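Side-chain contacts in putative HTH-type transcriptional regulator PH0061 (Pyrococcus horikoshii, PDB 2DBB), which probably binds specific DNA sequences and regulates transcription, as a member of the AsnC family: residues Gln38-Ala41 and Arg42-Lys46; Glu126-Gln129 and Arg130-Asn133; Ile58-Ile62 and Asp63-Tyr67; Ser90-Glu93 and Tyr94-Ser97. One frame throughout, in Å; residues are numbered along the deposited sequence.

Overall arrangement
All four contacts are local, each bringing together neighbours on a continuous run of chain, and they follow one another without crossing or nesting. Interaction 1 lies within helix 37-49 of the N-terminal helix-turn-helix region, linking successive turns. Interaction 3 closes the turn between strand 53-60 and strand 67-76, beside the second subunit and about 32 Å from interaction 1, centre to centre. Interaction 4 turns the chain from helix 79-89 into strand 95-102, and also meets the second subunit. Interaction 2 lies at the exit of helix 117-129, before strand 134-148. It touches interaction 4, where F127 and R130 pack on I92, and F127 also on Y94 and V95, joining both helix-strand connections of the C-terminal domain.

Interaction 1. Residues Gln38-Ala41 and Arg42-Lys46; sequences QRIA and RRIDK
I40 and I44 meet on the inward side of helix 37-49, where I40 CG2 comes 3.9 Å from I44 CD1 and the two side chains slant across each other. The backbone bond linking these residues, from I44 N to I40 O, measures 2.9 Å and is almost straight, with an N-H...O angle of 174°. I44 CG1 also lies against I40 O, at 3.5 Å. Both isoleucines are buried, resting on L14 of helix 9-18 and on Y26 and L29 of helix 26-32, which makes this the tight side. R43 borders it: its CG lies 3.2 Å from R39 O, while its guanidinium forms salt bridges to D8 and D11.

The solvent side is looser, made of long, exposed side chains. R42 doubles back toward the start of the helix, bent at chi2 and again at chi3 (49°), and this fold lays its guanidinium over the preceding turn. R39 CA stands 3.8 Å above the centre of the R42 guanidinium plane, R42 NH1 lies 3.6 Å from Q38 CB, and R42 NH2 lies 3.3 Å from R39 CG. The R39 and R42 guanidinium planes are 46° apart. An apolar stripe on the inner side, with R39 and R42 outside, is consistent with the recognition helix of the predicted helix-turn-helix motif.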
loop_
_atom_site.group_PDB
_atom_site.type_symbol
_atom_site.label_atom_id
_atom_site.label_comp_id
_atom_site.label_asym_id
_atom_site.label_seq_id
_atom_site.Cartn_x
_atom_site.Cartn_y
_atom_site.Cartn_z
ATOM N N GLN B 38 2.435 27.765 12.494
ATOM C CA GLN B 38 1.547 28.388 11.521
ATOM C C GLN B 38 1.973 28.023 10.098
ATOM O O GLN B 38 1.142 27.652 9.267
ATOM C CB GLN B 38 1.547 29.912 11.688
ATOM C CG GLN B 38 0.926 30.401 12.994
ATOM C CD GLN B 38 1.852 30.262 14.198
ATOM O OE1 GLN B 38 1.398 30.265 15.346
ATOM N NE2 GLN B 38 3.156 30.153 13.943
ATOM N N ARG B 39 3.268 28.123 9.821
ATOM C CA ARG B 39 3.774 27.793 8.495
ATOM C C ARG B 39 3.570 26.311 8.184
ATOM O O ARG B 39 3.294 25.943 7.043
ATOM C CB ARG B 39 5.254 28.172 8.378
ATOM C CG ARG B 39 5.492 29.668 8.528
ATOM C CD ARG B 39 6.910 30.071 8.162
ATOM N NE ARG B 39 7.111 31.511 8.313
ATOM C CZ ARG B 39 8.194 32.168 7.900
ATOM N NH1 ARG B 39 8.286 33.479 8.085
ATOM N NH2 ARG B 39 9.183 31.516 7.299
ATOM N N ILE B 40 3.702 25.458 9.197
ATOM C CA ILE B 40 3.497 24.032 8.993
ATOM C C ILE B 40 2.028 23.804 8.656
ATOM O O ILE B 40 1.697 22.997 7.790
ATOM C CB ILE B 40 3.859 23.212 10.255
ATOM C CG1 ILE B 40 5.380 23.121 10.397
ATOM C CG2 ILE B 40 3.243 21.805 10.173
ATOM C CD1 ILE B 40 6.073 22.442 9.233
ATOM N N ALA B 41 1.150 24.525 9.347
ATOM C CA ALA B 41 -0.282 24.400 9.122
ATOM C C ALA B 41 -0.611 24.736 7.675
ATOM O O ALA B 41 -1.294 23.971 6.997
ATOM C CB ALA B 41 -1.044 25.322 10.063
ATOM N N ARG B 42 -0.116 25.877 7.206
ATOM C CA ARG B 42 -0.360 26.297 5.836
ATOM C C ARG B 42 0.199 25.303 4.821
ATOM O O ARG B 42 -0.460 24.990 3.829
ATOM C CB ARG B 42 0.235 27.685 5.587
ATOM C CG ARG B 42 -0.743 28.835 5.836
ATOM C CD ARG B 42 -0.200 29.839 6.844
ATOM N NE ARG B 42 1.167 30.244 6.529
ATOM C CZ ARG B 42 1.917 31.023 7.305
ATOM N NH1 ARG B 42 1.433 31.493 8.446
ATOM N NH2 ARG B 42 3.160 31.321 6.943
ATOM N N ARG B 43 1.410 24.805 5.065
ATOM C CA ARG B 43 2.026 23.850 4.150
ATOM C C ARG B 43 1.203 22.569 4.029
ATOM O O ARG B 43 0.904 22.121 2.926
ATOM C CB ARG B 43 3.446 23.524 4.606
ATOM C CG ARG B 43 4.431 24.652 4.341
ATOM C CD ARG B 43 5.816 24.347 4.885
ATOM N NE ARG B 43 6.818 25.268 4.358
ATOM C CZ ARG B 43 7.212 25.304 3.086
ATOM N NH1 ARG B 43 6.691 24.464 2.198
ATOM N NH2 ARG B 43 8.128 26.182 2.699
ATOM N N ILE B 44 0.832 21.985 5.163
ATOM C CA ILE B 44 0.037 20.763 5.153
ATOM C C ILE B 44 -1.306 21.006 4.488
ATOM O O ILE B 44 -1.809 20.156 3.756
ATOM C CB ILE B 44 -0.200 20.238 6.576
ATOM C CG1 ILE B 44 1.101 19.656 7.122
ATOM C CG2 ILE B 44 -1.315 19.191 6.582
ATOM C CD1 ILE B 44 0.970 19.081 8.510
ATOM N N ASP B 45 -1.878 22.175 4.731
ATOM C CA ASP B 45 -3.168 22.505 4.150
ATOM C C ASP B 45 -3.079 22.579 2.628
ATOM O O ASP B 45 -3.964 22.101 1.923
ATOM C CB ASP B 45 -3.670 23.831 4.710
ATOM C CG ASP B 45 -5.171 23.869 4.824
ATOM O OD1 ASP B 45 -5.838 24.392 3.905
ATOM O OD2 ASP B 45 -5.685 23.350 5.837
ATOM N N LYS B 46 -2.001 23.167 2.125
ATOM C CA LYS B 46 -1.813 23.278 0.686
ATOM C C LYS B 46 -1.611 21.886 0.088
ATOM O O LYS B 46 -2.161 21.564 -0.963
ATOM C CB LYS B 46 -0.604 24.163 0.377
ATOM C CG LYS B 46 -0.497 24.580 -1.081
ATOM C CD LYS B 46 -1.745 25.344 -1.526
ATOM C CE LYS B 46 -1.601 25.867 -2.948
ATOM N NZ LYS B 46 -2.811 26.613 -3.399
#

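Interaction 2. Residues Glu126-Gln129 and Arg130-Asn133; sequences EFLQ and RIKN
In F127, chi1 of 174° swings CG to the far side from the backbone N, while in I131 chi1 of -58° and an extended chi2 stretch CG1 and CD1 back toward F127 and L128. The I131 CD1 methyl thereby reaches F127 CE2 at 3.3 Å, meeting the ring obliquely, and also touches L128 CD2 at 3.8 Å. One methyl thus packs against both neighbouring side chains. Two backbone bonds set this register: R130 N to F127 O, 3.0 Å, and I131 N to L128 O, 2.8 Å. Both are three-residue steps whose donors stand well above the carbonyl plane, 62° out of it for I131 N, as the chain leaves helix 117-129 for strand 134-148. This is the second helix-to-strand connection of a ferredoxin-like beta-alpha-beta-beta-alpha-beta fold, and F127 fills the helix-sheet interface by resting on V72, V109 and L111. The polar side chains lie on the outer side. R130 CB lies 3.2 Å from F127 O. K132, bent at chi2, brings its CE to 3.3 Å from Q129 O and gives a weak bond from NZ to R130 O at 3.5 Å. E88 lies near both R130 and K132, in long, weak ion pairs.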
loop_
_atom_site.group_PDB
_atom_site.type_symbol
_atom_site.label_atom_id
_atom_site.label_comp_id
_atom_site.label_asym_id
_atom_site.label_seq_id
_atom_site.Cartn_x
_atom_site.Cartn_y
_atom_site.Cartn_z
ATOM N N GLU B 126 -16.357 -14.521 -6.252
ATOM C CA GLU B 126 -17.296 -13.427 -6.447
ATOM C C GLU B 126 -16.616 -12.292 -7.191
ATOM O O GLU B 126 -17.175 -11.736 -8.133
ATOM C CB GLU B 126 -17.814 -12.896 -5.112
ATOM C CG GLU B 126 -18.725 -13.840 -4.366
ATOM C CD GLU B 126 -19.802 -13.096 -3.601
ATOM O OE1 GLU B 126 -19.460 -12.160 -2.844
ATOM O OE2 GLU B 126 -20.993 -13.447 -3.761
ATOM N N PHE B 127 -15.406 -11.946 -6.761
ATOM C CA PHE B 127 -14.668 -10.872 -7.404
ATOM C C PHE B 127 -14.401 -11.175 -8.872
ATOM O O PHE B 127 -14.608 -10.328 -9.737
ATOM C CB PHE B 127 -13.328 -10.627 -6.697
ATOM C CG PHE B 127 -12.465 -9.624 -7.401
ATOM C CD1 PHE B 127 -12.779 -8.269 -7.364
ATOM C CD2 PHE B 127 -11.377 -10.040 -8.161
ATOM C CE1 PHE B 127 -12.029 -7.344 -8.073
ATOM C CE2 PHE B 127 -10.618 -9.120 -8.878
ATOM C CZ PHE B 127 -10.945 -7.772 -8.835
ATOM N N LEU B 128 -13.941 -12.389 -9.146
ATOM C CA LEU B 128 -13.615 -12.784 -10.511
ATOM C C LEU B 128 -14.809 -12.728 -11.468
ATOM O O LEU B 128 -14.635 -12.473 -12.660
ATOM C CB LEU B 128 -12.984 -14.184 -10.511
ATOM C CG LEU B 128 -11.646 -14.249 -9.752
ATOM C CD1 LEU B 128 -11.150 -15.673 -9.679
ATOM C CD2 LEU B 128 -10.619 -13.348 -10.430
ATOM N N GLN B 129 -16.014 -12.963 -10.955
ATOM C CA GLN B 129 -17.202 -12.911 -11.806
ATOM C C GLN B 129 -17.334 -11.520 -12.409
ATOM O O GLN B 129 -17.876 -11.354 -13.499
ATOM C CB GLN B 129 -18.468 -13.247 -11.007
ATOM C CG GLN B 129 -18.541 -14.694 -10.550
ATOM C CD GLN B 129 -19.850 -15.030 -9.860
ATOM O OE1 GLN B 129 -20.184 -14.464 -8.815
ATOM N NE2 GLN B 129 -20.601 -15.954 -10.446
ATOM N N ARG B 130 -16.814 -10.527 -11.693
ATOM C CA ARG B 130 -16.864 -9.139 -12.132
ATOM C C ARG B 130 -15.821 -8.821 -13.191
ATOM O O ARG B 130 -15.804 -7.728 -13.746
ATOM C CB ARG B 130 -16.683 -8.221 -10.926
ATOM C CG ARG B 130 -17.863 -8.259 -9.972
ATOM C CD ARG B 130 -17.475 -7.799 -8.586
ATOM N NE ARG B 130 -18.645 -7.623 -7.730
ATOM C CZ ARG B 130 -19.528 -6.641 -7.872
ATOM N NH1 ARG B 130 -19.375 -5.745 -8.838
ATOM N NH2 ARG B 130 -20.565 -6.556 -7.049
ATOM N N ILE B 131 -14.947 -9.777 -13.473
ATOM C CA ILE B 131 -13.918 -9.566 -14.480
ATOM C C ILE B 131 -14.291 -10.281 -15.770
ATOM O O ILE B 131 -14.179 -11.503 -15.873
ATOM C CB ILE B 131 -12.547 -10.084 -14.004
ATOM C CG1 ILE B 131 -12.157 -9.391 -12.699
ATOM C CG2 ILE B 131 -11.495 -9.822 -15.076
ATOM C CD1 ILE B 131 -10.869 -9.895 -12.111
ATOM N N LYS B 132 -14.746 -9.517 -16.754
ATOM C CA LYS B 132 -15.128 -10.102 -18.029
ATOM C C LYS B 132 -14.187 -9.624 -19.122
ATOM O O LYS B 132 -13.545 -8.579 -18.985
ATOM C CB LYS B 132 -16.565 -9.705 -18.406
ATOM C CG LYS B 132 -17.630 -9.953 -17.337
ATOM C CD LYS B 132 -17.798 -8.741 -16.430
ATOM C CE LYS B 132 -18.991 -8.911 -15.496
ATOM N NZ LYS B 132 -19.190 -7.735 -14.596
ATOM N N ASN B 133 -14.099 -10.400 -20.198
ATOM C CA ASN B 133 -13.269 -10.036 -21.342
ATOM C C ASN B 133 -11.771 -9.966 -21.048
ATOM O O ASN B 133 -11.071 -9.091 -21.568
ATOM C CB ASN B 133 -13.737 -8.687 -21.899
ATOM C CG ASN B 133 -15.238 -8.642 -22.147
ATOM O OD1 ASN B 133 -15.819 -7.566 -22.300
ATOM N ND2 ASN B 133 -15.871 -9.812 -22.196
#

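Interaction 3. Residues Ile58-Ile62 and Asp63-Tyr67; sequences IIPDI and DKLGY
The carboxylate of D61 receives K64 N from above its plane, 42° out of it; this hydrogen bond, K64 N to D61 OD1, is 3.2 Å long with an N-H...O angle of 160°. D63 N turns to the same oxygen, but that bond is bent and weak, so it makes only a weak Asx turn. D61 is placed for this by chi1 of -175°, which carries CG away from its own backbone N. Against the same carboxylate lies the aliphatic chain of K64, whose CG is 3.6 Å from D61 CG and whose CE is 3.5 Å from D61 OD2. The K64 NZ stays 4.4 Å from D61 OD2, too far for a salt bridge. The Y67 ring meets I62 O only obliquely, but Y67 N bonds to I62 O at 2.8 Å, closing the link between strand 53-60 and strand 67-76 around a type I turn from D63 to G66. G66 takes a positive phi. P60 CB packs on L65 CD1 at 3.9 Å, the side chains crossing at about a right angle. D63 forms a salt bridge to K115. I58, I59 and P60 pair with an antiparallel strand of the second subunit; I151 of that subunit packs on I62.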
loop_
_atom_site.group_PDB
_atom_site.type_symbol
_atom_site.label_atom_id
_atom_site.label_comp_id
_atom_site.label_asym_id
_atom_site.label_seq_id
_atom_site.Cartn_x
_atom_site.Cartn_y
_atom_site.Cartn_z
ATOM N N ILE B 58 -3.353 4.168 8.313
ATOM C CA ILE B 58 -2.442 3.354 9.110
ATOM C C ILE B 58 -1.988 2.110 8.366
ATOM O O ILE B 58 -2.621 1.688 7.398
ATOM C CB ILE B 58 -3.110 2.866 10.416
ATOM C CG1 ILE B 58 -4.348 2.024 10.081
ATOM C CG2 ILE B 58 -3.493 4.050 11.289
ATOM C CD1 ILE B 58 -4.975 1.330 11.285
ATOM N N ILE B 59 -0.879 1.537 8.814
ATOM C CA ILE B 59 -0.380 0.296 8.236
ATOM C C ILE B 59 -0.593 -0.748 9.325
ATOM O O ILE B 59 0.066 -0.731 10.361
ATOM C CB ILE B 59 1.118 0.363 7.896
ATOM C CG1 ILE B 59 1.354 1.362 6.762
ATOM C CG2 ILE B 59 1.611 -1.014 7.471
ATOM C CD1 ILE B 59 2.808 1.479 6.351
ATOM N N PRO B 60 -1.541 -1.662 9.117
ATOM C CA PRO B 60 -1.767 -2.669 10.149
ATOM C C PRO B 60 -1.104 -3.979 9.780
ATOM O O PRO B 60 -0.588 -4.130 8.674
ATOM C CB PRO B 60 -3.273 -2.806 10.138
ATOM C CG PRO B 60 -3.532 -2.803 8.650
ATOM C CD PRO B 60 -2.650 -1.660 8.145
ATOM N N ASP B 61 -1.107 -4.916 10.719
ATOM C CA ASP B 61 -0.574 -6.243 10.463
ATOM C C ASP B 61 -1.873 -6.974 10.133
ATOM O O ASP B 61 -2.618 -7.353 11.034
ATOM C CB ASP B 61 0.063 -6.826 11.723
ATOM C CG ASP B 61 0.729 -8.161 11.461
ATOM O OD1 ASP B 61 0.061 -9.051 10.893
ATOM O OD2 ASP B 61 1.917 -8.320 11.818
ATOM N N ILE B 62 -2.163 -7.137 8.843
ATOM C CA ILE B 62 -3.416 -7.772 8.430
ATOM C C ILE B 62 -3.604 -9.204 8.929
ATOM O O ILE B 62 -4.736 -9.652 9.117
ATOM C CB ILE B 62 -3.587 -7.748 6.889
ATOM C CG1 ILE B 62 -2.605 -8.713 6.233
ATOM C CG2 ILE B 62 -3.361 -6.339 6.362
ATOM C CD1 ILE B 62 -2.906 -8.981 4.778
ATOM N N ASP B 63 -2.504 -9.921 9.140
ATOM C CA ASP B 63 -2.610 -11.287 9.628
ATOM C C ASP B 63 -3.225 -11.261 11.025
ATOM O O ASP B 63 -4.142 -12.028 11.320
ATOM C CB ASP B 63 -1.237 -11.956 9.685
ATOM C CG ASP B 63 -1.329 -13.437 10.007
ATOM O OD1 ASP B 63 -1.781 -14.213 9.137
ATOM O OD2 ASP B 63 -0.962 -13.827 11.135
ATOM N N LYS B 64 -2.735 -10.360 11.876
ATOM C CA LYS B 64 -3.252 -10.246 13.238
ATOM C C LYS B 64 -4.707 -9.787 13.255
ATOM O O LYS B 64 -5.407 -9.989 14.243
ATOM C CB LYS B 64 -2.407 -9.274 14.060
ATOM C CG LYS B 64 -0.960 -9.694 14.236
ATOM C CD LYS B 64 -0.237 -8.695 15.132
ATOM C CE LYS B 64 1.263 -8.937 15.167
ATOM N NZ LYS B 64 1.604 -10.279 15.700
ATOM N N LEU B 65 -5.161 -9.161 12.171
ATOM C CA LEU B 65 -6.551 -8.707 12.090
ATOM C C LEU B 65 -7.439 -9.813 11.548
ATOM O O LEU B 65 -8.654 -9.655 11.490
ATOM C CB LEU B 65 -6.688 -7.484 11.179
ATOM C CG LEU B 65 -6.166 -6.132 11.668
ATOM C CD1 LEU B 65 -6.416 -5.079 10.588
ATOM C CD2 LEU B 65 -6.861 -5.749 12.969
ATOM N N GLY B 66 -6.830 -10.920 11.130
ATOM C CA GLY B 66 -7.601 -12.028 10.603
ATOM C C GLY B 66 -7.833 -11.961 9.104
ATOM O O GLY B 66 -8.791 -12.543 8.595
ATOM N N TYR B 67 -6.947 -11.267 8.396
ATOM C CA TYR B 67 -7.060 -11.118 6.953
ATOM C C TYR B 67 -5.814 -11.637 6.243
ATOM O O TYR B 67 -4.809 -11.955 6.875
ATOM C CB TYR B 67 -7.230 -9.638 6.577
ATOM C CG TYR B 67 -8.475 -8.965 7.105
ATOM C CD1 TYR B 67 -9.739 -9.321 6.635
ATOM C CD2 TYR B 67 -8.385 -7.949 8.055
ATOM C CE1 TYR B 67 -10.884 -8.678 7.095
ATOM C CE2 TYR B 67 -9.520 -7.299 8.525
ATOM C CZ TYR B 67 -10.766 -7.667 8.042
ATOM O OH TYR B 67 -11.890 -7.018 8.495
#

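Interaction 4. Residues Ser90-Glu93 and Tyr94-Ser97; sequences SDIE and YVKS
A methyl group sits over one face of an aromatic ring only two residues along the chain, displaced toward the CE2 side: I92 CG2 lies 3.4 Å from the centroid of the Y94 ring, 16° off the ring normal, a CH-pi contact. Its closest ring atom is Y94 CE2, at 3.3 Å from I92 CG2. The contact depends on Y94 adopting chi1 of 60°, which wedges CG between its backbone N and carbonyl carbon and lays the ring alongside I92, both side chains pointing the same way. I92 CB also packs against V95 CG2 at 3.5 Å. A backbone bond of 3.2 Å from V95 N to I92 O closes the type I turn from I92 to V95.

The polar half is centred on the ammonium of K96, a buried residue. K96 NZ donates to E93 O at 2.9 Å and forms a salt bridge with E93 OE1 at 3.2 Å. E93 curls back for this, its chi2 bent to -79°. A water lies 2.7 Å from K96 NZ and donates weakly to E93 OE2, bridging the pair a second time. The terminal carboxylate of I151 from the second subunit adds another salt bridge to K96, so the charge is met from both chains, and the surrounding anions would be expected to favour its protonated form. K96 and S97 both face R110 as a classic beta bulge, and S97 pairs with a strand of the second subunit. A tight turn from helix 79-89 into strand 95-102 is the first helix-to-strand connection of the ferredoxin-like fold, here placed at the dimer interface.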
loop_
_atom_site.group_PDB
_atom_site.type_symbol
_atom_site.label_atom_id
_atom_site.label_comp_id
_atom_site.label_asym_id
_atom_site.label_seq_id
_atom_site.Cartn_x
_atom_site.Cartn_y
_atom_site.Cartn_z
ATOM N N SER B 90 -13.283 -0.743 -8.897
ATOM C CA SER B 90 -12.778 0.322 -8.037
ATOM C C SER B 90 -13.669 0.695 -6.858
ATOM O O SER B 90 -13.183 1.237 -5.868
ATOM C CB SER B 90 -12.478 1.567 -8.864
ATOM O OG SER B 90 -11.359 1.343 -9.704
ATOM N N ASP B 91 -14.964 0.408 -6.955
ATOM C CA ASP B 91 -15.883 0.733 -5.873
ATOM C C ASP B 91 -16.058 -0.397 -4.868
ATOM O O ASP B 91 -16.680 -0.201 -3.828
ATOM C CB ASP B 91 -17.257 1.124 -6.419
ATOM C CG ASP B 91 -17.200 2.340 -7.311
ATOM O OD1 ASP B 91 -16.352 3.226 -7.057
ATOM O OD2 ASP B 91 -18.013 2.415 -8.260
ATOM N N ILE B 92 -15.526 -1.577 -5.177
ATOM C CA ILE B 92 -15.639 -2.702 -4.253
ATOM C C ILE B 92 -14.784 -2.400 -3.030
ATOM O O ILE B 92 -13.611 -2.048 -3.154
ATOM C CB ILE B 92 -15.171 -4.004 -4.899
ATOM C CG1 ILE B 92 -16.001 -4.277 -6.156
ATOM C CG2 ILE B 92 -15.308 -5.146 -3.909
ATOM C CD1 ILE B 92 -15.549 -5.491 -6.939
ATOM N N GLU B 93 -15.382 -2.539 -1.853
ATOM C CA GLU B 93 -14.710 -2.236 -0.596
ATOM C C GLU B 93 -13.461 -3.060 -0.277
ATOM O O GLU B 93 -12.466 -2.522 0.239
ATOM C CB GLU B 93 -15.705 -2.344 0.565
ATOM C CG GLU B 93 -15.204 -1.713 1.863
ATOM C CD GLU B 93 -14.222 -2.595 2.626
ATOM O OE1 GLU B 93 -13.435 -2.051 3.433
ATOM O OE2 GLU B 93 -14.247 -3.828 2.433
ATOM N N TYR B 94 -13.498 -4.351 -0.581
ATOM C CA TYR B 94 -12.351 -5.197 -0.282
ATOM C C TYR B 94 -11.237 -5.122 -1.328
ATOM O O TYR B 94 -10.212 -5.801 -1.215
ATOM C CB TYR B 94 -12.810 -6.640 -0.052
ATOM C CG TYR B 94 -13.514 -7.268 -1.221
ATOM C CD1 TYR B 94 -12.791 -7.756 -2.312
ATOM C CD2 TYR B 94 -14.906 -7.397 -1.234
ATOM C CE1 TYR B 94 -13.428 -8.355 -3.384
ATOM C CE2 TYR B 94 -15.561 -7.997 -2.310
ATOM C CZ TYR B 94 -14.812 -8.474 -3.382
ATOM O OH TYR B 94 -15.436 -9.059 -4.462
ATOM N N VAL B 95 -11.446 -4.291 -2.345
ATOM C CA VAL B 95 -10.444 -4.065 -3.384
ATOM C C VAL B 95 -9.666 -2.866 -2.853
ATOM O O VAL B 95 -10.191 -1.757 -2.832
ATOM C CB VAL B 95 -11.102 -3.690 -4.741
ATOM C CG1 VAL B 95 -10.056 -3.176 -5.705
ATOM C CG2 VAL B 95 -11.810 -4.901 -5.335
ATOM N N LYS B 96 -8.427 -3.092 -2.419
ATOM C CA LYS B 96 -7.595 -2.030 -1.845
ATOM C C LYS B 96 -6.813 -1.161 -2.827
ATOM O O LYS B 96 -6.563 0.019 -2.561
ATOM C CB LYS B 96 -6.641 -2.633 -0.807
ATOM C CG LYS B 96 -7.371 -3.372 0.320
ATOM C CD LYS B 96 -8.541 -2.541 0.828
ATOM C CE LYS B 96 -9.310 -3.247 1.925
ATOM N NZ LYS B 96 -10.490 -2.432 2.335
ATOM N N SER B 97 -6.402 -1.735 -3.950
ATOM C CA SER B 97 -5.678 -0.950 -4.936
ATOM C C SER B 97 -5.926 -1.470 -6.334
ATOM O O SER B 97 -6.190 -2.657 -6.539
ATOM C CB SER B 97 -4.169 -0.927 -4.650
ATOM O OG SER B 97 -3.541 -2.153 -4.963
HETATM O O HOH W 1 -11.950 -4.273 3.756
#